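Local coordinates for synaptic vesicle membrane protein VAT-1 homolog-like (Homo sapiens, PDB 4A27) that probably acts as an oxidoreductase of the quinone oxidoreductase branch of the zinc-containing alcohol dehydrogenase family, although its substrate is not established, at residues V79-F91 / T103-F117. Numbering follows the deposited sequence.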
ATOM      1  N   VAL A  79      30.988  13.909 -14.642  1.00 79.84           N
ATOM      2  CA  VAL A  79      30.547  12.507 -14.846  1.00 79.20           C
ATOM      3  C   VAL A  79      31.588  11.359 -14.831  1.00 68.20           C
ATOM      4  O   VAL A  79      32.527  11.334 -15.638  1.00 58.91           O
ATOM      5  CB  VAL A  79      29.824  12.381 -16.220  1.00 89.96           C
ATOM      6  CG1 VAL A  79      29.202  10.993 -16.380  1.00 78.71           C
ATOM      7  CG2 VAL A  79      28.772  13.472 -16.389  1.00 74.39           C
ATOM      8  N   LYS A  80      31.347  10.369 -13.976  1.00 65.83           N
ATOM      9  CA  LYS A  80      32.125   9.126 -13.966  1.00 76.50           C
ATOM     10  C   LYS A  80      31.217   7.910 -14.192  1.00 81.70           C
ATOM     11  O   LYS A  80      29.995   7.969 -13.994  1.00 65.38           O
ATOM     12  CB  LYS A  80      32.898   8.987 -12.650  1.00 86.15           C
ATOM     13  N   GLY A  81      31.836   6.811 -14.622  1.00 82.47           N
ATOM     14  CA  GLY A  81      31.141   5.540 -14.844  1.00 81.91           C
ATOM     15  C   GLY A  81      30.686   5.282 -16.275  1.00 85.88           C
ATOM     16  O   GLY A  81      30.131   4.214 -16.564  1.00 74.57           O
ATOM     17  N   TYR A  82      30.917   6.245 -17.172  1.00 75.00           N
ATOM     18  CA  TYR A  82      30.567   6.086 -18.581  1.00 69.78           C
ATOM     19  C   TYR A  82      31.728   6.426 -19.464  1.00 73.35           C
ATOM     20  O   TYR A  82      32.597   7.209 -19.093  1.00 72.61           O
ATOM     21  CB  TYR A  82      29.388   6.973 -18.965  1.00 72.36           C
ATOM     22  CG  TYR A  82      28.118   6.606 -18.253  1.00 59.55           C
ATOM     23  CD1 TYR A  82      27.843   7.131 -16.988  1.00 75.64           C
ATOM     24  CD2 TYR A  82      27.195   5.726 -18.823  1.00 60.84           C
ATOM     25  CE1 TYR A  82      26.679   6.789 -16.306  1.00 75.24           C
ATOM     26  CE2 TYR A  82      26.009   5.362 -18.133  1.00 54.47           C
ATOM     27  CZ  TYR A  82      25.762   5.912 -16.887  1.00 62.46           C
ATOM     28  OH  TYR A  82      24.635   5.596 -16.188  1.00 59.16           O
ATOM     29  N   GLU A  83      31.718   5.832 -20.650  1.00 86.27           N
ATOM     30  CA  GLU A  83      32.700   6.114 -21.678  1.00 75.79           C
ATOM     31  C   GLU A  83      31.938   6.342 -22.943  1.00 65.40           C
ATOM     32  O   GLU A  83      30.840   5.827 -23.111  1.00 63.94           O
ATOM     33  CB  GLU A  83      33.603   4.919 -21.900  1.00 84.80           C
ATOM     34  CG  GLU A  83      33.868   4.106 -20.693  1.00104.34           C
ATOM     35  CD  GLU A  83      35.131   3.334 -20.933  1.00 92.64           C
ATOM     36  OE1 GLU A  83      36.191   3.919 -20.680  1.00100.07           O
ATOM     37  OE2 GLU A  83      35.074   2.211 -21.470  1.00103.10           O
ATOM     38  N   ILE A  84      32.536   7.081 -23.854  1.00 61.24           N
ATOM     39  CA  ILE A  84      31.915   7.323 -25.125  1.00 64.04           C
ATOM     40  C   ILE A  84      31.774   5.971 -25.814  1.00 69.77           C
ATOM     41  O   ILE A  84      32.653   5.116 -25.688  1.00 54.46           O
ATOM     42  CB  ILE A  84      32.785   8.294 -25.934  1.00 67.80           C
ATOM     43  CG1 ILE A  84      32.910   9.629 -25.173  1.00 60.74           C
ATOM     44  CG2 ILE A  84      32.237   8.469 -27.357  1.00 63.16           C
ATOM     45  CD1 ILE A  84      34.112  10.485 -25.634  1.00 75.82           C
ATOM     46  N   GLY A  85      30.653   5.770 -26.512  1.00 59.63           N
ATOM     47  CA  GLY A  85      30.357   4.484 -27.167  1.00 52.47           C
ATOM     48  C   GLY A  85      29.473   3.550 -26.339  1.00 49.66           C
ATOM     49  O   GLY A  85      29.035   2.536 -26.852  1.00 52.71           O
ATOM     50  N   ASP A  86      29.275   3.858 -25.053  1.00 44.51           N
ATOM     51  CA  ASP A  86      28.382   3.077 -24.188  1.00 54.15           C
ATOM     52  C   ASP A  86      26.933   3.161 -24.716  1.00 48.39           C
ATOM     53  O   ASP A  86      26.473   4.205 -25.132  1.00 50.34           O
ATOM     54  CB  ASP A  86      28.433   3.576 -22.735  1.00 61.78           C
ATOM     55  CG  ASP A  86      29.655   3.056 -21.954  1.00 63.93           C
ATOM     56  OD1 ASP A  86      30.318   2.082 -22.388  1.00 66.55           O
ATOM     57  OD2 ASP A  86      29.943   3.630 -20.884  1.00 64.10           O
ATOM     58  N   ARG A  87      26.268   2.028 -24.757  1.00 44.56           N
ATOM     59  CA  ARG A  87      24.903   1.947 -25.249  1.00 51.93           C
ATOM     60  C   ARG A  87      24.014   2.135 -24.057  1.00 50.94           C
ATOM     61  O   ARG A  87      24.215   1.472 -23.043  1.00 43.95           O
ATOM     62  CB  ARG A  87      24.680   0.597 -25.913  1.00 50.19           C
ATOM     63  CG  ARG A  87      25.625   0.373 -27.080  1.00 48.04           C
ATOM     64  CD  ARG A  87      25.634  -1.052 -27.573  1.00 50.73           C
ATOM     65  NE  ARG A  87      24.422  -1.383 -28.320  1.00 51.07           N
ATOM     66  CZ  ARG A  87      23.372  -2.062 -27.866  1.00 46.99           C
ATOM     67  NH1 ARG A  87      23.312  -2.525 -26.618  1.00 46.20           N
ATOM     68  NH2 ARG A  87      22.344  -2.248 -28.675  1.00 48.20           N
ATOM     69  N   VAL A  88      23.032   3.039 -24.163  1.00 46.78           N
ATOM     70  CA  VAL A  88      22.229   3.415 -23.007  1.00 40.40           C
ATOM     71  C   VAL A  88      20.751   3.617 -23.321  1.00 44.04           C
ATOM     72  O   VAL A  88      20.358   3.783 -24.480  1.00 41.74           O
ATOM     73  CB  VAL A  88      22.781   4.687 -22.414  1.00 45.41           C
ATOM     74  CG1 VAL A  88      24.201   4.424 -21.929  1.00 47.42           C
ATOM     75  CG2 VAL A  88      22.719   5.828 -23.497  1.00 35.06           C
ATOM     76  N   MET A  89      19.947   3.603 -22.270  1.00 44.90           N
ATOM     77  CA  MET A  89      18.572   4.059 -22.338  1.00 46.31           C
ATOM     78  C   MET A  89      18.421   5.110 -21.268  1.00 45.28           C
ATOM     79  O   MET A  89      19.204   5.150 -20.311  1.00 39.84           O
ATOM     80  CB  MET A  89      17.601   2.890 -22.122  1.00 41.13           C
ATOM     81  CG  MET A  89      17.674   2.246 -20.754  1.00 43.26           C
ATOM     82  SD  MET A  89      16.670   0.724 -20.603  1.00 46.55           S
ATOM     83  CE  MET A  89      17.365   0.055 -19.066  1.00 41.74           C
ATOM     84  N   ALA A  90      17.424   5.973 -21.407  1.00 43.04           N
ATOM     85  CA  ALA A  90      17.422   7.155 -20.577  1.00 45.16           C
ATOM     86  C   ALA A  90      16.074   7.806 -20.536  1.00 47.27           C
ATOM     87  O   ALA A  90      15.311   7.701 -21.497  1.00 45.41           O
ATOM     88  CB  ALA A  90      18.483   8.181 -21.091  1.00 44.23           C
ATOM     89  N   PHE A  91      15.778   8.420 -19.394  1.00 38.08           N
ATOM     90  CA  PHE A  91      14.609   9.262 -19.257  1.00 42.00           C
ATOM     91  C   PHE A  91      15.084  10.665 -19.554  1.00 40.71           C
ATOM     92  O   PHE A  91      16.207  11.022 -19.224  1.00 38.97           O
ATOM     93  CB  PHE A  91      14.063   9.251 -17.818  1.00 37.74           C
ATOM     94  CG  PHE A  91      13.414   7.961 -17.398  1.00 41.54           C
ATOM     95  CD1 PHE A  91      12.151   7.630 -17.847  1.00 42.17           C
ATOM     96  CD2 PHE A  91      14.045   7.088 -16.509  1.00 46.43           C
ATOM     97  CE1 PHE A  91      11.564   6.453 -17.438  1.00 38.15           C
ATOM     98  CE2 PHE A  91      13.449   5.913 -16.101  1.00 39.57           C
ATOM     99  CZ  PHE A  91      12.216   5.610 -16.545  1.00 40.38           C
ATOM    100  N   THR A 103      21.043  14.766 -21.002  1.00 52.04           N
ATOM    101  CA  THR A 103      20.233  14.498 -19.797  1.00 50.13           C
ATOM    102  C   THR A 103      21.143  14.183 -18.593  1.00 46.63           C
ATOM    103  O   THR A 103      22.237  13.604 -18.769  1.00 50.11           O
ATOM    104  CB  THR A 103      19.215  13.310 -20.045  1.00 56.46           C
ATOM    105  OG1 THR A 103      18.146  13.330 -19.074  1.00 47.71           O
ATOM    106  CG2 THR A 103      19.936  11.957 -20.036  1.00 42.18           C
ATOM    107  N   PRO A 104      20.709  14.575 -17.376  1.00 50.32           N
ATOM    108  CA  PRO A 104      21.512  14.299 -16.183  1.00 50.13           C
ATOM    109  C   PRO A 104      21.799  12.806 -16.028  1.00 55.68           C
ATOM    110  O   PRO A 104      20.936  11.978 -16.291  1.00 49.92           O
ATOM    111  CB  PRO A 104      20.643  14.823 -15.041  1.00 51.44           C
ATOM    112  CG  PRO A 104      19.801  15.877 -15.643  1.00 47.12           C
ATOM    113  CD  PRO A 104      19.523  15.405 -17.059  1.00 50.30           C
ATOM    114  N   VAL A 105      23.019  12.479 -15.623  1.00 51.17           N
ATOM    115  CA  VAL A 105      23.488  11.113 -15.580  1.00 50.38           C
ATOM    116  C   VAL A 105      22.630  10.196 -14.664  1.00 58.48           C
ATOM    117  O   VAL A 105      22.609   8.979 -14.863  1.00 53.04           O
ATOM    118  CB  VAL A 105      24.976  11.056 -15.116  1.00 63.97           C
ATOM    119  CG1 VAL A 105      25.077  11.371 -13.610  1.00 57.00           C
ATOM    120  CG2 VAL A 105      25.617   9.716 -15.446  1.00 59.53           C
ATOM    121  N   GLU A 106      21.918  10.763 -13.681  1.00 54.08           N
ATOM    122  CA  GLU A 106      21.116   9.927 -12.800  1.00 52.64           C
ATOM    123  C   GLU A 106      19.943   9.283 -13.534  1.00 67.04           C
ATOM    124  O   GLU A 106      19.400   8.312 -13.033  1.00 50.10           O
ATOM    125  CB  GLU A 106      20.658  10.627 -11.503  1.00 56.68           C
ATOM    126  CG  GLU A 106      19.824  11.864 -11.657  1.00 52.45           C
ATOM    127  CD  GLU A 106      20.652  13.136 -11.751  1.00 69.10           C
ATOM    128  OE1 GLU A 106      21.880  13.052 -12.063  1.00 62.50           O
ATOM    129  OE2 GLU A 106      20.057  14.221 -11.542  1.00 63.77           O
ATOM    130  N   PHE A 107      19.596   9.792 -14.723  1.00 54.61           N
ATOM    131  CA  PHE A 107      18.519   9.226 -15.519  1.00 53.96           C
ATOM    132  C   PHE A 107      18.966   8.318 -16.665  1.00 43.05           C
ATOM    133  O   PHE A 107      18.175   7.985 -17.555  1.00 42.07           O
ATOM    134  CB  PHE A 107      17.656  10.343 -16.071  1.00 47.44           C
ATOM    135  CG  PHE A 107      17.170  11.273 -15.036  1.00 52.62           C
ATOM    136  CD1 PHE A 107      16.460  10.800 -13.928  1.00 50.51           C
ATOM    137  CD2 PHE A 107      17.442  12.634 -15.141  1.00 53.87           C
ATOM    138  CE1 PHE A 107      15.996  11.677 -12.958  1.00 55.56           C
ATOM    139  CE2 PHE A 107      17.007  13.521 -14.178  1.00 55.02           C
ATOM    140  CZ  PHE A 107      16.286  13.059 -13.083  1.00 55.94           C
ATOM    141  N   VAL A 108      20.219   7.891 -16.632  1.00 45.84           N
ATOM    142  CA  VAL A 108      20.783   7.112 -17.718  1.00 44.21           C
ATOM    143  C   VAL A 108      21.178   5.740 -17.232  1.00 46.00           C
ATOM    144  O   VAL A 108      21.682   5.596 -16.122  1.00 48.89           O
ATOM    145  CB  VAL A 108      22.036   7.823 -18.343  1.00 48.88           C
ATOM    146  CG1 VAL A 108      22.550   7.026 -19.520  1.00 46.87           C
ATOM    147  CG2 VAL A 108      21.688   9.231 -18.769  1.00 48.22           C
ATOM    148  N   TYR A 109      20.980   4.732 -18.068  1.00 47.38           N
ATOM    149  CA  TYR A 109      21.243   3.361 -17.667  1.00 41.00           C
ATOM    150  C   TYR A 109      21.872   2.636 -18.806  1.00 44.96           C
ATOM    151  O   TYR A 109      21.396   2.691 -19.929  1.00 43.12           O
ATOM    152  CB  TYR A 109      19.958   2.629 -17.242  1.00 40.85           C
ATOM    153  CG  TYR A 109      19.047   3.506 -16.450  1.00 40.71           C
ATOM    154  CD1 TYR A 109      19.166   3.627 -15.082  1.00 42.95           C
ATOM    155  CD2 TYR A 109      18.061   4.241 -17.086  1.00 44.11           C
ATOM    156  CE1 TYR A 109      18.318   4.469 -14.370  1.00 45.77           C
ATOM    157  CE2 TYR A 109      17.242   5.070 -16.394  1.00 42.38           C
ATOM    158  CZ  TYR A 109      17.382   5.217 -15.045  1.00 41.00           C
ATOM    159  OH  TYR A 109      16.504   6.047 -14.348  1.00 44.93           O
ATOM    160  N   LYS A 110      22.964   1.955 -18.502  1.00 43.93           N
ATOM    161  CA  LYS A 110      23.678   1.163 -19.474  1.00 45.56           C
ATOM    162  C   LYS A 110      22.843  -0.022 -19.822  1.00 48.71           C
ATOM    163  O   LYS A 110      22.256  -0.635 -18.946  1.00 50.58           O
ATOM    164  CB  LYS A 110      24.981   0.653 -18.863  1.00 59.15           C
ATOM    165  CG  LYS A 110      25.978   1.737 -18.556  1.00 64.46           C
ATOM    166  CD  LYS A 110      27.305   1.109 -18.192  1.00 77.51           C
ATOM    167  CE  LYS A 110      28.393   2.134 -17.995  1.00 81.27           C
ATOM    168  NZ  LYS A 110      29.679   1.465 -17.641  1.00 73.03           N
ATOM    169  N   ILE A 111      22.787  -0.367 -21.095  1.00 52.52           N
ATOM    170  CA  ILE A 111      22.033  -1.526 -21.493  1.00 47.81           C
ATOM    171  C   ILE A 111      22.959  -2.696 -21.834  1.00 45.34           C
ATOM    172  O   ILE A 111      24.108  -2.523 -22.221  1.00 48.40           O
ATOM    173  CB  ILE A 111      20.980  -1.215 -22.624  1.00 43.03           C
ATOM    174  CG1 ILE A 111      21.651  -0.745 -23.917  1.00 44.70           C
ATOM    175  CG2 ILE A 111      19.964  -0.176 -22.115  1.00 36.39           C
ATOM    176  CD1 ILE A 111      20.682  -0.458 -25.077  1.00 46.86           C
ATOM    177  N   PRO A 112      22.452  -3.912 -21.677  1.00 46.92           N
ATOM    178  CA  PRO A 112      23.224  -5.079 -22.105  1.00 49.74           C
ATOM    179  C   PRO A 112      23.423  -5.149 -23.616  1.00 57.12           C
ATOM    180  O   PRO A 112      22.574  -4.669 -24.383  1.00 52.88           O
ATOM    181  CB  PRO A 112      22.358  -6.272 -21.662  1.00 46.78           C
ATOM    182  CG  PRO A 112      21.212  -5.718 -20.879  1.00 48.05           C
ATOM    183  CD  PRO A 112      21.094  -4.264 -21.217  1.00 51.63           C
ATOM    184  N   ASP A 113      24.506  -5.804 -24.030  1.00 63.43           N
ATOM    185  CA  ASP A 113      24.844  -5.969 -25.456  1.00 59.51           C
ATOM    186  C   ASP A 113      23.760  -6.727 -26.229  1.00 60.07           C
ATOM    187  O   ASP A 113      23.560  -6.493 -27.414  1.00 60.33           O
ATOM    188  CB  ASP A 113      26.195  -6.710 -25.603  1.00 69.27           C
ATOM    189  CG  ASP A 113      27.398  -5.913 -25.036  1.00 71.55           C
ATOM    190  OD1 ASP A 113      27.309  -4.670 -24.861  1.00 56.90           O
ATOM    191  OD2 ASP A 113      28.443  -6.533 -24.766  1.00 68.79           O
ATOM    192  N   ASP A 114      23.052  -7.620 -25.547  1.00 55.71           N
ATOM    193  CA  ASP A 114      21.988  -8.416 -26.154  1.00 57.72           C
ATOM    194  C   ASP A 114      20.734  -7.595 -26.484  1.00 50.10           C
ATOM    195  O   ASP A 114      19.893  -8.049 -27.244  1.00 52.63           O
ATOM    196  CB  ASP A 114      21.565  -9.540 -25.196  1.00 63.48           C
ATOM    197  CG  ASP A 114      22.470 -10.738 -25.260  1.00 95.60           C
ATOM    198  OD1 ASP A 114      23.547 -10.656 -25.892  1.00105.42           O
ATOM    199  OD2 ASP A 114      22.095 -11.771 -24.666  1.00105.25           O
ATOM    200  N   MET A 115      20.594  -6.432 -25.856  1.00 58.55           N
ATOM    201  CA  MET A 115      19.390  -5.634 -25.981  1.00 61.83           C
ATOM    202  C   MET A 115      19.506  -4.631 -27.147  1.00 54.79           C
ATOM    203  O   MET A 115      20.396  -3.811 -27.162  1.00 47.58           O
ATOM    204  CB  MET A 115      19.114  -4.925 -24.648  1.00 47.69           C
ATOM    205  CG  MET A 115      17.800  -4.152 -24.635  1.00 49.50           C
ATOM    206  SD  MET A 115      17.511  -3.265 -23.066  1.00 44.77           S
ATOM    207  CE  MET A 115      17.011  -4.690 -22.087  1.00 45.50           C
ATOM    208  N   SER A 116      18.585  -4.693 -28.111  1.00 46.58           N
ATOM    209  CA  SER A 116      18.628  -3.841 -29.281  1.00 40.96           C
ATOM    210  C   SER A 116      18.163  -2.451 -28.855  1.00 43.15           C
ATOM    211  O   SER A 116      17.602  -2.307 -27.750  1.00 40.28           O
ATOM    212  CB  SER A 116      17.660  -4.351 -30.343  1.00 40.94           C
ATOM    213  OG  SER A 116      16.345  -4.167 -29.878  1.00 45.69           O
ATOM    214  N   PHE A 117      18.405  -1.444 -29.693  1.00 36.10           N
ATOM    215  CA  PHE A 117      18.011  -0.062 -29.339  1.00 44.03           C
ATOM    216  C   PHE A 117      16.496   0.101 -29.272  1.00 40.72           C
ATOM    217  O   PHE A 117      15.995   0.861 -28.431  1.00 44.01           O
ATOM    218  CB  PHE A 117      18.596   0.980 -30.301  1.00 47.30           C
ATOM    219  CG  PHE A 117      20.089   1.109 -30.200  1.00 52.67           C
ATOM    220  CD1 PHE A 117      20.667   1.684 -29.078  1.00 47.43           C
ATOM    221  CD2 PHE A 117      20.912   0.612 -31.196  1.00 59.16           C
ATOM    222  CE1 PHE A 117      22.046   1.795 -28.961  1.00 55.41           C
ATOM    223  CE2 PHE A 117      22.290   0.701 -31.079  1.00 47.73           C
ATOM    224  CZ  PHE A 117      22.853   1.296 -29.959  1.00 48.05           C
TER
HETATM  225  O   HOH W   1      25.397  -2.794 -24.618  1.00 46.54           O
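R87, the P112–M115 turn and the start of helix 117–121 illustrate how one arginine can fasten a loop by its backbone rather than by a carboxylate. Both terminal nitrogens of R87 converge on the carbonyl of M115, NH2 at 2.9 Å from M115 O and NH1 at 3.2 Å, with the oxygen lying in the guanidinium plane. A weak bond from NH1 to P112 O and a water shared with I111 O and D113 OD1 occupy NH1 further. The bend at chi3 (74°) swings the guanidinium over one face of the F117 ring. In this cation-pi contact R87 CZ lies 4.4 Å from the centroid of the F117 ring, the two planes being 51° apart. With an alanine in place of R87, M115 O would probably lose both arginine donors and F117 its cation, and the turn would be free to shift.

Backbone bonding joins strand 87–91 to strand 108–110 in antiparallel fashion: M89 and Y109 exchange two bonds, I111 N reaches R87 O, and F91 N reaches F107 O.

Apolar packing follows the pairing. A90 and V108 share one sheet face, M89 and Y109 the other. V88 also meets V108, I111 CG2 sits 3.6 Å from M89 CG, and the F91 ring edge meets the edge of Y109, F91 CD2 3.4 Å from Y109 OH.

Around the preceding loop, Y82 lies between V105 CG2 and the aliphatic part of K110, its hydroxyl giving a weak bond to V108 O, which also accepts a hydrogen bond from R294. The extended K110 chain carries NZ to a weak bond with G81 O and a long salt bridge to D86 OD2 (3.9 Å).

The backbone bonds thus fix the register of strands 87–91 and 108–110 within the GroES-like domain, while carbonyl dipoles and an aromatic face probably stabilise the charge of R87, with the D113 carboxylate linked to it through water.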